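Side-chain contacts in uncharacterized lipoprotein GfcB (Escherichia coli K12, PDB 2IN5), which is of unknown function but, as a membrane lipoprotein of the group 4 capsule family, may take part in assembling or exporting capsule polysaccharide: residues Leu77-Val80 with Lys81-Asn84; Trp115-Asn119 with His120-Ala124; Leu138-Gly142 with Arg143-Cys147. All coordinates share one frame; numbering follows the deposited sequence.

Contact 1 of 3, residues Leu77-Val80 with Lys81-Asn84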
# COMPACT_ATOMS: atom_id res chain seq x y z
N LEU A 77 14.32 1.88 -0.34
CA LEU A 77 14.16 0.56 -0.91
C LEU A 77 13.51 0.54 -2.29
O LEU A 77 13.73 -0.40 -3.07
CB LEU A 77 13.32 -0.31 0.02
CG LEU A 77 13.92 -0.52 1.41
CD1 LEU A 77 12.87 -1.16 2.29
CD2 LEU A 77 15.19 -1.39 1.34
N LYS A 78 12.71 1.55 -2.61
CA LYS A 78 12.06 1.59 -3.91
C LYS A 78 11.37 2.93 -4.15
O LYS A 78 10.90 3.56 -3.21
CB LYS A 78 11.03 0.45 -3.98
CG LYS A 78 10.34 0.27 -5.32
CD LYS A 78 9.17 -0.70 -5.20
CE LYS A 78 8.33 -0.72 -6.46
NZ LYS A 78 6.92 -1.15 -6.17
N THR A 79 11.34 3.36 -5.40
CA THR A 79 10.66 4.61 -5.76
C THR A 79 9.77 4.37 -6.97
O THR A 79 10.00 3.45 -7.76
CB THR A 79 11.65 5.76 -6.11
OG1 THR A 79 12.48 5.39 -7.22
CG2 THR A 79 12.53 6.09 -4.90
N VAL A 80 8.73 5.19 -7.11
CA VAL A 80 7.79 5.07 -8.20
C VAL A 80 7.37 6.43 -8.75
O VAL A 80 7.16 7.36 -7.99
CB VAL A 80 6.51 4.34 -7.74
CG1 VAL A 80 5.55 4.19 -8.91
CG2 VAL A 80 6.87 2.97 -7.17
N LYS A 81 7.27 6.52 -10.08
CA LYS A 81 6.86 7.75 -10.78
C LYS A 81 7.82 8.92 -10.70
O LYS A 81 7.40 10.06 -10.58
CB LYS A 81 5.49 8.22 -10.28
CG LYS A 81 4.38 7.20 -10.40
CD LYS A 81 4.08 6.85 -11.85
CE LYS A 81 3.05 5.74 -11.90
NZ LYS A 81 1.88 6.09 -11.04
N LEU A 82 9.12 8.64 -10.75
CA LEU A 82 10.12 9.69 -10.71
C LEU A 82 10.90 9.57 -12.01
O LEU A 82 10.76 8.58 -12.73
CB LEU A 82 11.07 9.47 -9.53
CG LEU A 82 10.58 9.58 -8.07
CD1 LEU A 82 11.75 9.26 -7.16
CD2 LEU A 82 10.04 10.96 -7.76
N ASN A 83 11.71 10.57 -12.34
CA ASN A 83 12.50 10.50 -13.57
C ASN A 83 13.26 9.17 -13.59
O ASN A 83 13.19 8.42 -14.55
CB ASN A 83 13.50 11.65 -13.64
CG ASN A 83 12.89 12.90 -14.26
OD1 ASN A 83 11.82 13.36 -13.85
ND2 ASN A 83 13.59 13.46 -15.25
N ASN A 84 13.99 8.91 -12.51
CA ASN A 84 14.75 7.69 -12.36
C ASN A 84 14.27 7.01 -11.09
O ASN A 84 14.08 7.67 -10.07
CB ASN A 84 16.24 8.00 -12.27
CG ASN A 84 16.77 8.67 -13.52
OD1 ASN A 84 16.30 8.39 -14.62
ND2 ASN A 84 17.76 9.53 -13.36
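OG1 of T79 is held from beyond the turn by two polar groups, the backbone N of L86 and the side-chain OD1 of N85, while a methyl of L82 lies against it: L82 CD1 stands 3.9 Å from T79 OG1. Strand 75-80, which carries a classic beta bulge where L77 and K78 both face V70, ends here and turns into the loop that leads to strand 86-89. N85 OD1 also takes the backbone N of L82, so one amide oxygen serves both the strand residue and the turn residue that touch here. With chi1 at 60°, OG1 of T79 sits between its own backbone N and carbonyl carbon, and CG2 lies beside the backbone N. L82 crosses this side chain at about a right angle and brings its CD1 end over the branch point. That methyl is 3.7 Å from T79 CB and 4.0 Å from T79 CG2, so a single CD1 packs on all three side-chain atoms of the threonine. The chain turns at K81, whose phi is positive (67°), and L82 comes to lie beside T79. V80 and K81 point the same way and run alongside each other. CG1 of V80 is anti to its backbone N (chi1 -179°), which places it next to the peptide leading to K81, and V80 CG1 meets K81 CG at 3.6 Å. Further out the lysine bends at chi2 and chi4, and its end leads away from the strand. V80 also packs on M68 of the adjacent strand 68-72. Within the turn, L82 CG comes to 4.1 Å from V80 O.

Contact 2 of 3, residues Trp115-Asn119 with His120-Ala124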
# COMPACT_ATOMS: atom_id res chain seq x y z
N TRP A 115 18.17 -0.27 -10.54
CA TRP A 115 17.54 1.03 -10.73
C TRP A 115 17.52 1.44 -12.20
O TRP A 115 18.33 0.97 -13.00
CB TRP A 115 18.28 2.06 -9.87
CG TRP A 115 19.56 2.58 -10.44
CD1 TRP A 115 19.73 3.76 -11.10
CD2 TRP A 115 20.84 1.95 -10.40
NE1 TRP A 115 21.05 3.90 -11.49
CE2 TRP A 115 21.75 2.80 -11.07
CE3 TRP A 115 21.32 0.74 -9.87
CZ2 TRP A 115 23.10 2.50 -11.22
CZ3 TRP A 115 22.66 0.43 -10.02
CH2 TRP A 115 23.54 1.31 -10.69
N SER A 116 16.59 2.31 -12.58
CA SER A 116 16.52 2.75 -13.96
C SER A 116 17.19 4.11 -14.11
O SER A 116 17.07 4.97 -13.24
CB SER A 116 15.08 2.82 -14.45
OG SER A 116 14.33 3.82 -13.79
N GLU A 117 17.89 4.30 -15.21
CA GLU A 117 18.58 5.55 -15.49
C GLU A 117 18.36 5.89 -16.97
O GLU A 117 18.94 5.25 -17.85
CB GLU A 117 20.07 5.38 -15.18
CG GLU A 117 20.87 6.66 -15.07
CD GLU A 117 22.14 6.48 -14.25
OE1 GLU A 117 22.92 7.45 -14.13
OE2 GLU A 117 22.34 5.37 -13.72
N ASP A 118 17.52 6.89 -17.22
CA ASP A 118 17.17 7.30 -18.58
C ASP A 118 16.45 6.14 -19.25
O ASP A 118 16.70 5.81 -20.41
CB ASP A 118 18.43 7.68 -19.37
CG ASP A 118 19.10 8.94 -18.84
OD1 ASP A 118 20.23 9.24 -19.27
OD2 ASP A 118 18.50 9.63 -17.99
N ASN A 119 15.54 5.53 -18.50
CA ASN A 119 14.75 4.39 -18.94
C ASN A 119 15.59 3.17 -19.30
O ASN A 119 15.12 2.26 -19.98
CB ASN A 119 13.87 4.77 -20.13
CG ASN A 119 12.90 5.86 -19.77
OD1 ASN A 119 13.17 7.04 -19.99
ND2 ASN A 119 11.77 5.47 -19.20
N HIS A 120 16.83 3.15 -18.84
CA HIS A 120 17.73 2.03 -19.06
C HIS A 120 17.97 1.38 -17.70
O HIS A 120 18.21 2.08 -16.71
CB HIS A 120 19.07 2.50 -19.64
CG HIS A 120 18.96 3.09 -21.02
ND1 HIS A 120 20.00 3.78 -21.61
CD2 HIS A 120 17.94 3.10 -21.91
CE1 HIS A 120 19.62 4.19 -22.81
NE2 HIS A 120 18.38 3.79 -23.02
N PHE A 121 17.92 0.06 -17.65
CA PHE A 121 18.12 -0.64 -16.39
C PHE A 121 19.57 -0.92 -16.02
O PHE A 121 20.36 -1.43 -16.83
CB PHE A 121 17.32 -1.94 -16.41
CG PHE A 121 15.87 -1.73 -16.74
CD1 PHE A 121 15.43 -1.78 -18.06
CD2 PHE A 121 14.95 -1.44 -15.74
CE1 PHE A 121 14.09 -1.53 -18.38
CE2 PHE A 121 13.62 -1.19 -16.04
CZ PHE A 121 13.18 -1.23 -17.36
N ARG A 122 19.92 -0.57 -14.78
CA ARG A 122 21.28 -0.77 -14.25
C ARG A 122 21.20 -1.52 -12.92
O ARG A 122 20.16 -1.55 -12.27
CB ARG A 122 21.95 0.59 -14.04
CG ARG A 122 22.27 1.34 -15.34
CD ARG A 122 23.40 0.67 -16.12
NE ARG A 122 23.66 1.34 -17.40
CZ ARG A 122 22.91 1.19 -18.49
NH1 ARG A 122 21.85 0.39 -18.49
NH2 ARG A 122 23.22 1.87 -19.60
N SER A 123 22.29 -2.15 -12.51
CA SER A 123 22.29 -2.88 -11.25
C SER A 123 23.72 -3.07 -10.77
O SER A 123 24.65 -2.96 -11.56
CB SER A 123 21.59 -4.24 -11.43
OG SER A 123 22.43 -5.15 -12.12
N ALA A 124 23.90 -3.34 -9.49
CA ALA A 124 25.25 -3.53 -8.96
C ALA A 124 25.27 -4.20 -7.60
O ALA A 124 24.26 -4.24 -6.90
CB ALA A 124 25.97 -2.19 -8.90
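The tip of the beta hairpin formed by strands 108-117 and 120-140 reverses at D118 and N119, both with positive phi, as in a type I' turn. W115 and R122 form an antiparallel hydrogen-bonded pair: R122 N to W115 O is 2.8 Å and W115 N to R122 O 2.9 Å. Nearer the turn, E117 N gives a straight bond of 2.7 Å to H120 O. On the face shared by W115, E117 and R122, the indole lies across the partner strand, CG of W115 being set between its backbone N and carbonyl carbon (chi1 80°). R122 CB makes a CH-pi contact over its six-membered ring, 3.7 Å from the centroid, and CZ3 of W115 reaches S123 CA at 3.6 Å. The ring's NE1 bonds OE2 of E117 at 3.0 Å, meeting it from above the carboxylate plane. R122 NH1 turns back to F121 O. A leucine in place of W115 would probably leave E117 OE2 without its N-H mate and R122 CB without a ring to lie on. The hairpin end is largely exposed, but W115 itself is buried, packing also on A185 and V187 of a loop, while S116 OG bonds N85 N just before strand 86-89.

Contact 3 of 3, residues Leu138-Gly142 with Arg143-Cys147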
# COMPACT_ATOMS: atom_id res chain seq x y z
N LEU A 138 20.24 17.69 15.98
CA LEU A 138 19.63 18.30 14.81
C LEU A 138 18.37 19.02 15.24
O LEU A 138 17.70 18.60 16.18
CB LEU A 138 19.24 17.24 13.78
CG LEU A 138 20.31 16.31 13.18
CD1 LEU A 138 19.66 15.34 12.22
CD2 LEU A 138 21.36 17.14 12.48
N ASN A 139 18.06 20.12 14.57
CA ASN A 139 16.84 20.84 14.88
C ASN A 139 15.90 20.57 13.72
O ASN A 139 16.19 20.94 12.58
CB ASN A 139 17.11 22.34 15.00
CG ASN A 139 15.85 23.11 15.34
OD1 ASN A 139 15.10 23.54 14.45
ND2 ASN A 139 15.59 23.26 16.63
N ILE A 140 14.80 19.91 14.02
CA ILE A 140 13.83 19.53 13.01
C ILE A 140 12.43 19.94 13.44
O ILE A 140 11.94 19.51 14.48
CB ILE A 140 13.84 18.00 12.81
CG1 ILE A 140 15.22 17.54 12.34
CG2 ILE A 140 12.74 17.59 11.85
CD1 ILE A 140 15.46 16.06 12.48
N ALA A 141 11.79 20.76 12.62
CA ALA A 141 10.45 21.25 12.93
C ALA A 141 10.51 22.01 14.24
O ALA A 141 9.59 21.93 15.06
CB ALA A 141 9.47 20.08 13.03
N GLY A 142 11.61 22.72 14.44
CA GLY A 142 11.80 23.52 15.64
C GLY A 142 12.01 22.77 16.93
O GLY A 142 11.71 23.28 18.01
N ARG A 143 12.52 21.56 16.84
CA ARG A 143 12.77 20.77 18.04
C ARG A 143 14.14 20.14 17.95
O ARG A 143 14.64 19.84 16.86
CB ARG A 143 11.72 19.68 18.20
CG ARG A 143 10.46 20.12 18.88
CD ARG A 143 9.52 18.93 19.03
NE ARG A 143 10.26 17.75 19.48
CZ ARG A 143 10.82 17.63 20.68
NH1 ARG A 143 11.48 16.52 21.00
NH2 ARG A 143 10.70 18.61 21.57
N ASN A 144 14.74 19.93 19.11
CA ASN A 144 16.05 19.32 19.17
C ASN A 144 15.95 17.82 19.32
O ASN A 144 15.06 17.31 20.01
CB ASN A 144 16.85 19.88 20.34
CG ASN A 144 17.43 21.23 20.04
OD1 ASN A 144 17.62 21.59 18.88
ND2 ASN A 144 17.72 21.99 21.09
N VAL A 145 16.86 17.12 18.66
CA VAL A 145 16.91 15.67 18.74
C VAL A 145 18.36 15.18 18.74
O VAL A 145 19.15 15.54 17.86
CB VAL A 145 16.09 15.01 17.57
CG1 VAL A 145 16.61 15.48 16.23
CG2 VAL A 145 16.16 13.50 17.68
N LEU A 146 18.71 14.41 19.76
CA LEU A 146 20.05 13.85 19.91
C LEU A 146 20.11 12.62 19.03
O LEU A 146 19.28 11.72 19.16
CB LEU A 146 20.33 13.43 21.35
CG LEU A 146 20.59 14.55 22.34
CD1 LEU A 146 20.88 13.97 23.72
CD2 LEU A 146 21.77 15.37 21.86
N CYS A 147 21.10 12.59 18.15
CA CYS A 147 21.25 11.48 17.21
C CYS A 147 22.61 10.85 17.25
O CYS A 147 23.60 11.53 17.49
CB CYS A 147 21.06 11.96 15.76
SG CYS A 147 19.53 12.80 15.37
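One methyl of V145, CG1, points into the hollow between L138 and I140, two side chains on its face of the beta hairpin made by strands 120-140 and 143-156. V145 CG1 lies 4.0 Å from L138 CB and equally 4.0 Å from I140 CD1. Its chi1 of 57° puts CG1 between the valine's backbone N and carbonyl carbon, turned toward the partner strand, where it also rests 3.3 Å from the carbonyl oxygen O of L138. Further along, L138 offers a bump of its own: CD1 reaches C147 SG at 4.0 Å, and both residues pack against W168 of strand 161-170. The bumps thus alternate across the strands, V145 CG1 between L138 and I140, then L138 CD1 against C147. L138 and V145 are a hydrogen-bonded antiparallel pair, V145 N to L138 O measuring 3.0 Å. At the turn, A141 and G142 both have positive phi, as in a type I' turn, and I140 N bonds R143 O at 2.8 Å. R143 lays CB and CG along the G142 peptide, then kinks at chi3 so that its end leads off; A141 and R143 touch helix 26-31 through I29 and Q30. On the other face, N139 and N144 are a non-hydrogen-bonded pair in their backbones. Their side-chain amides approach one another at a slant, planes 82° apart, and are joined by a weak, long bond from N139 ND2 to N144 OD1 at 3.5 Å.

In the fold
Along the chain the three contacts come in series; none nests in or crosses another. Contact 1 turns the chain from the end of strand 75-80 into the loop before strand 86-89. Contact 2 follows and closes the hairpin between strands 108-117 and 120-140. The two lie on the same side of the chain's centre and touch, N84 OD1 probably accepting a hydrogen bond from D118 N at 3.2 Å. Strand 120-140 then carries the chain across the fold to contact 3, which closes the next hairpin with strand 143-156. Contacts 2 and 3 therefore lie at the two ends of one long strand, their centres about 36 Å apart.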